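Local coordinates for protein malonyl-CoA decarboxylase (Rhodopseudomonas palustris, PDB 4KSA) that probably catalyses the decarboxylation of malonyl-CoA to acetyl-CoA and carbon dioxide, at residues L326-L338 / T349-A361. Sequence-based numbering, arbitrary orientation.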
loop_
_atom_site.group_PDB
_atom_site.type_symbol
_atom_site.label_atom_id
_atom_site.label_comp_id
_atom_site.label_asym_id
_atom_site.label_seq_id
_atom_site.Cartn_x
_atom_site.Cartn_y
_atom_site.Cartn_z
ATOM N N LEU A 326 7.817 58.218 -10.731
ATOM C CA LEU A 326 6.442 58.688 -10.730
ATOM C C LEU A 326 5.899 59.013 -9.350
ATOM O O LEU A 326 5.138 58.255 -8.749
ATOM C CB LEU A 326 5.497 57.694 -11.420
ATOM C CG LEU A 326 4.112 58.293 -11.771
ATOM C CD1 LEU A 326 4.025 58.559 -13.282
ATOM C CD2 LEU A 326 2.990 57.347 -11.323
ATOM N N LEU A 327 6.321 60.171 -8.867
ATOM C CA LEU A 327 5.894 60.722 -7.600
ATOM C C LEU A 327 5.953 62.223 -7.806
ATOM O O LEU A 327 7.023 62.833 -7.701
ATOM C CB LEU A 327 6.834 60.328 -6.462
ATOM C CG LEU A 327 6.663 58.934 -5.868
ATOM C CD1 LEU A 327 7.514 58.833 -4.604
ATOM C CD2 LEU A 327 5.197 58.680 -5.547
ATOM N N ASP A 328 4.809 62.808 -8.147
ATOM C CA ASP A 328 4.728 64.248 -8.347
ATOM C C ASP A 328 4.497 64.913 -6.985
ATOM O O ASP A 328 4.387 64.230 -5.959
ATOM C CB ASP A 328 3.598 64.605 -9.332
ATOM C CG ASP A 328 2.234 64.072 -8.903
ATOM O OD1 ASP A 328 1.907 64.131 -7.697
ATOM O OD2 ASP A 328 1.476 63.614 -9.785
ATOM N N ALA A 329 4.437 66.238 -6.971
ATOM C CA ALA A 329 4.229 66.962 -5.724
ATOM C C ALA A 329 2.999 66.457 -4.939
ATOM O O ALA A 329 3.052 66.300 -3.718
ATOM C CB ALA A 329 4.114 68.462 -6.017
ATOM N N SER A 330 1.904 66.197 -5.649
ATOM C CA SER A 330 0.667 65.711 -5.031
ATOM C C SER A 330 0.911 64.400 -4.287
ATOM O O SER A 330 0.735 64.308 -3.061
ATOM C CB SER A 330 -0.397 65.473 -6.106
ATOM O OG SER A 330 -0.409 66.517 -7.067
ATOM N N ALA A 331 1.305 63.387 -5.059
ATOM C CA ALA A 331 1.595 62.058 -4.537
ATOM C C ALA A 331 2.423 62.151 -3.275
ATOM O O ALA A 331 2.032 61.663 -2.222
ATOM C CB ALA A 331 2.335 61.255 -5.574
ATOM N N ARG A 332 3.578 62.782 -3.387
ATOM C CA ARG A 332 4.451 62.937 -2.243
ATOM C C ARG A 332 3.674 63.517 -1.067
ATOM O O ARG A 332 3.779 63.029 0.063
ATOM C CB ARG A 332 5.631 63.835 -2.620
ATOM C CG ARG A 332 6.585 63.173 -3.604
ATOM C CD ARG A 332 7.610 64.145 -4.130
ATOM N NE ARG A 332 8.667 63.494 -4.901
ATOM C CZ ARG A 332 9.532 62.614 -4.400
ATOM N NH1 ARG A 332 9.478 62.256 -3.116
ATOM N NH2 ARG A 332 10.475 62.109 -5.181
ATOM N N THR A 333 2.874 64.540 -1.343
ATOM C CA THR A 333 2.083 65.187 -0.306
ATOM C C THR A 333 1.096 64.230 0.361
ATOM O O THR A 333 1.029 64.165 1.586
ATOM C CB THR A 333 1.298 66.375 -0.876
ATOM O OG1 THR A 333 2.161 67.171 -1.698
ATOM C CG2 THR A 333 0.756 67.236 0.254
ATOM N N ALA A 334 0.336 63.493 -0.450
ATOM C CA ALA A 334 -0.648 62.524 0.055
ATOM C C ALA A 334 -0.008 61.358 0.828
ATOM O O ALA A 334 -0.449 60.986 1.914
ATOM C CB ALA A 334 -1.477 61.978 -1.108
ATOM N N LEU A 335 1.036 60.784 0.249
ATOM C CA LEU A 335 1.745 59.675 0.866
ATOM C C LEU A 335 2.115 59.938 2.323
ATOM O O LEU A 335 2.138 59.010 3.131
ATOM C CB LEU A 335 3.009 59.373 0.059
ATOM C CG LEU A 335 3.095 58.069 -0.730
ATOM C CD1 LEU A 335 1.735 57.614 -1.250
ATOM C CD2 LEU A 335 4.066 58.306 -1.866
ATOM N N GLU A 336 2.408 61.195 2.653
ATOM C CA GLU A 336 2.788 61.562 4.020
ATOM C C GLU A 336 1.784 61.030 5.032
ATOM O O GLU A 336 2.071 60.943 6.228
ATOM C CB GLU A 336 2.895 63.084 4.172
ATOM C CG GLU A 336 3.978 63.741 3.328
ATOM C CD GLU A 336 4.122 65.227 3.621
ATOM O OE1 GLU A 336 3.150 65.982 3.395
ATOM O OE2 GLU A 336 5.210 65.641 4.081
ATOM N N ALA A 337 0.599 60.685 4.538
ATOM C CA ALA A 337 -0.462 60.148 5.377
ATOM C C ALA A 337 -0.044 58.788 5.933
ATOM O O ALA A 337 -0.322 58.463 7.089
ATOM C CB ALA A 337 -1.748 60.017 4.564
ATOM N N LEU A 338 0.633 58.000 5.105
ATOM C CA LEU A 338 1.089 56.678 5.509
ATOM C C LEU A 338 1.977 56.737 6.743
ATOM O O LEU A 338 2.125 55.746 7.455
ATOM C CB LEU A 338 1.840 56.013 4.356
ATOM C CG LEU A 338 0.960 55.699 3.146
ATOM C CD1 LEU A 338 1.812 55.298 1.958
ATOM C CD2 LEU A 338 -0.020 54.601 3.523
ATOM N N THR A 349 -9.033 59.423 5.223
ATOM C CA THR A 349 -7.606 59.317 4.902
ATOM C C THR A 349 -7.360 58.111 4.001
ATOM O O THR A 349 -6.506 58.141 3.114
ATOM C CB THR A 349 -6.743 59.145 6.173
ATOM O OG1 THR A 349 -6.990 60.228 7.078
ATOM C CG2 THR A 349 -5.267 59.119 5.810
ATOM N N ALA A 350 -8.125 57.054 4.242
ATOM C CA ALA A 350 -8.025 55.818 3.483
ATOM C C ALA A 350 -8.369 56.019 2.014
ATOM O O ALA A 350 -7.521 55.836 1.138
ATOM C CB ALA A 350 -8.950 54.767 4.093
ATOM N N ASP A 351 -9.616 56.393 1.752
ATOM C CA ASP A 351 -10.080 56.604 0.389
ATOM C C ASP A 351 -9.232 57.600 -0.365
ATOM O O ASP A 351 -9.196 57.592 -1.592
ATOM C CB ASP A 351 -11.530 57.076 0.392
ATOM C CG ASP A 351 -12.488 55.989 0.824
ATOM O OD1 ASP A 351 -12.386 55.529 1.986
ATOM O OD2 ASP A 351 -13.338 55.590 -0.006
ATOM N N ARG A 352 -8.549 58.463 0.371
ATOM C CA ARG A 352 -7.697 59.462 -0.247
ATOM C C ARG A 352 -6.425 58.776 -0.752
ATOM O O ARG A 352 -5.928 59.074 -1.844
ATOM C CB ARG A 352 -7.334 60.527 0.781
ATOM C CG ARG A 352 -7.174 61.918 0.205
ATOM C CD ARG A 352 -8.476 62.707 0.306
ATOM N NE ARG A 352 -8.984 62.793 1.682
ATOM C CZ ARG A 352 -8.247 63.088 2.754
ATOM N NH1 ARG A 352 -6.943 63.322 2.639
ATOM N NH2 ARG A 352 -8.822 63.165 3.949
ATOM N N LEU A 353 -5.915 57.853 0.063
ATOM C CA LEU A 353 -4.702 57.090 -0.234
ATOM C C LEU A 353 -4.886 56.003 -1.284
ATOM O O LEU A 353 -4.068 55.869 -2.197
ATOM C CB LEU A 353 -4.178 56.439 1.046
ATOM C CG LEU A 353 -3.255 57.246 1.945
ATOM C CD1 LEU A 353 -3.079 56.516 3.258
ATOM C CD2 LEU A 353 -1.912 57.450 1.247
ATOM N N LYS A 354 -5.959 55.225 -1.133
ATOM C CA LYS A 354 -6.266 54.108 -2.031
ATOM C C LYS A 354 -5.916 54.319 -3.507
ATOM O O LYS A 354 -5.308 53.456 -4.129
ATOM C CB LYS A 354 -7.740 53.707 -1.905
ATOM C CG LYS A 354 -8.142 52.618 -2.879
ATOM C CD LYS A 354 -9.624 52.269 -2.832
ATOM C CE LYS A 354 -9.917 51.152 -1.851
ATOM N NZ LYS A 354 -11.286 50.594 -2.061
ATOM N N PRO A 355 -6.297 55.462 -4.094
ATOM C CA PRO A 355 -5.959 55.659 -5.507
ATOM C C PRO A 355 -4.462 55.798 -5.771
ATOM O O PRO A 355 -3.936 55.186 -6.699
ATOM C CB PRO A 355 -6.725 56.921 -5.870
ATOM C CG PRO A 355 -6.698 57.691 -4.576
ATOM C CD PRO A 355 -7.047 56.618 -3.572
ATOM N N ILE A 356 -3.772 56.599 -4.969
ATOM C CA ILE A 356 -2.345 56.766 -5.187
ATOM C C ILE A 356 -1.564 55.476 -4.907
ATOM O O ILE A 356 -0.701 55.086 -5.700
ATOM C CB ILE A 356 -1.751 57.952 -4.338
ATOM C CG1 ILE A 356 -0.226 58.038 -4.540
ATOM C CG2 ILE A 356 -2.054 57.761 -2.853
ATOM C CD1 ILE A 356 0.233 58.034 -6.010
ATOM N N VAL A 357 -1.866 54.804 -3.799
ATOM C CA VAL A 357 -1.159 53.572 -3.471
ATOM C C VAL A 357 -1.377 52.480 -4.513
ATOM O O VAL A 357 -0.418 51.993 -5.114
ATOM C CB VAL A 357 -1.555 53.048 -2.077
ATOM C CG1 VAL A 357 -1.100 51.629 -1.903
ATOM C CG2 VAL A 357 -0.907 53.905 -1.022
ATOM N N LEU A 358 -2.628 52.098 -4.742
ATOM C CA LEU A 358 -2.923 51.061 -5.725
ATOM C C LEU A 358 -2.212 51.308 -7.044
ATOM O O LEU A 358 -1.809 50.375 -7.724
ATOM C CB LEU A 358 -4.424 50.977 -5.982
ATOM C CG LEU A 358 -5.258 50.510 -4.795
ATOM C CD1 LEU A 358 -6.717 50.444 -5.186
ATOM C CD2 LEU A 358 -4.766 49.154 -4.336
ATOM N N GLN A 359 -2.057 52.570 -7.411
ATOM C CA GLN A 359 -1.399 52.887 -8.664
ATOM C C GLN A 359 0.110 52.700 -8.564
ATOM O O GLN A 359 0.765 52.371 -9.547
ATOM C CB GLN A 359 -1.725 54.314 -9.078
ATOM C CG GLN A 359 -1.237 54.650 -10.470
ATOM C CD GLN A 359 -1.223 56.136 -10.713
ATOM O OE1 GLN A 359 -2.273 56.795 -10.686
ATOM N NE2 GLN A 359 -0.024 56.685 -10.941
ATOM N N LEU A 360 0.665 52.930 -7.381
ATOM C CA LEU A 360 2.092 52.745 -7.181
ATOM C C LEU A 360 2.346 51.239 -7.142
ATOM O O LEU A 360 3.332 50.738 -7.706
ATOM C CB LEU A 360 2.532 53.382 -5.866
ATOM C CG LEU A 360 2.660 54.900 -5.891
ATOM C CD1 LEU A 360 2.945 55.425 -4.494
ATOM C CD2 LEU A 360 3.776 55.272 -6.856
ATOM N N ALA A 361 1.438 50.520 -6.487
ATOM C CA ALA A 361 1.548 49.075 -6.383
ATOM C C ALA A 361 1.627 48.465 -7.778
ATOM O O ALA A 361 2.428 47.567 -8.023
ATOM C CB ALA A 361 0.365 48.518 -5.634
#
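Ala331 presents its methyl to Ile356 while its backbone N donates to Asp328 OD1 at 2.8 Å, a nearly straight bond (166° at the hydrogen) by which Asp328, at the N-cap position, caps the first turn of helix 329-335. Ile356 holds CG1 anti to its backbone N (chi1 177°), which turns this branch toward helix 329-335, where CD1 lies 3.9 Å from Ala331 CB. Leu335 crosses the same isoleucine at about a right angle, its CD1 lying 3.9 Å from Ile356 CG1, and meets Leu360 tip to tip. The methyls of Leu360 also close on Leu327, CD2 to CD2 at 3.9 Å. Helix 329-335 and the long helix 347-367 cross steeply, with 128° between the N-to-C directions of the local axes, on the periphery of the C-terminal domain, whose family belongs to the acetyltransferase clan. Toward the loop that joins them, Leu353 wedges in: its CD1 sits 3.6 Å from Leu338 CD2 and 4.0 Å from Ala337 CB. Thr349 lays CG2 against Ala337 CB at 3.8 Å, its OG1 being hydrogen-bonded to Asp346. Leu315 of helix 311-320 packs on both Leu338 and Leu360, whereas Leu358 and Ala361 rest on Leu393 of strand 389-394.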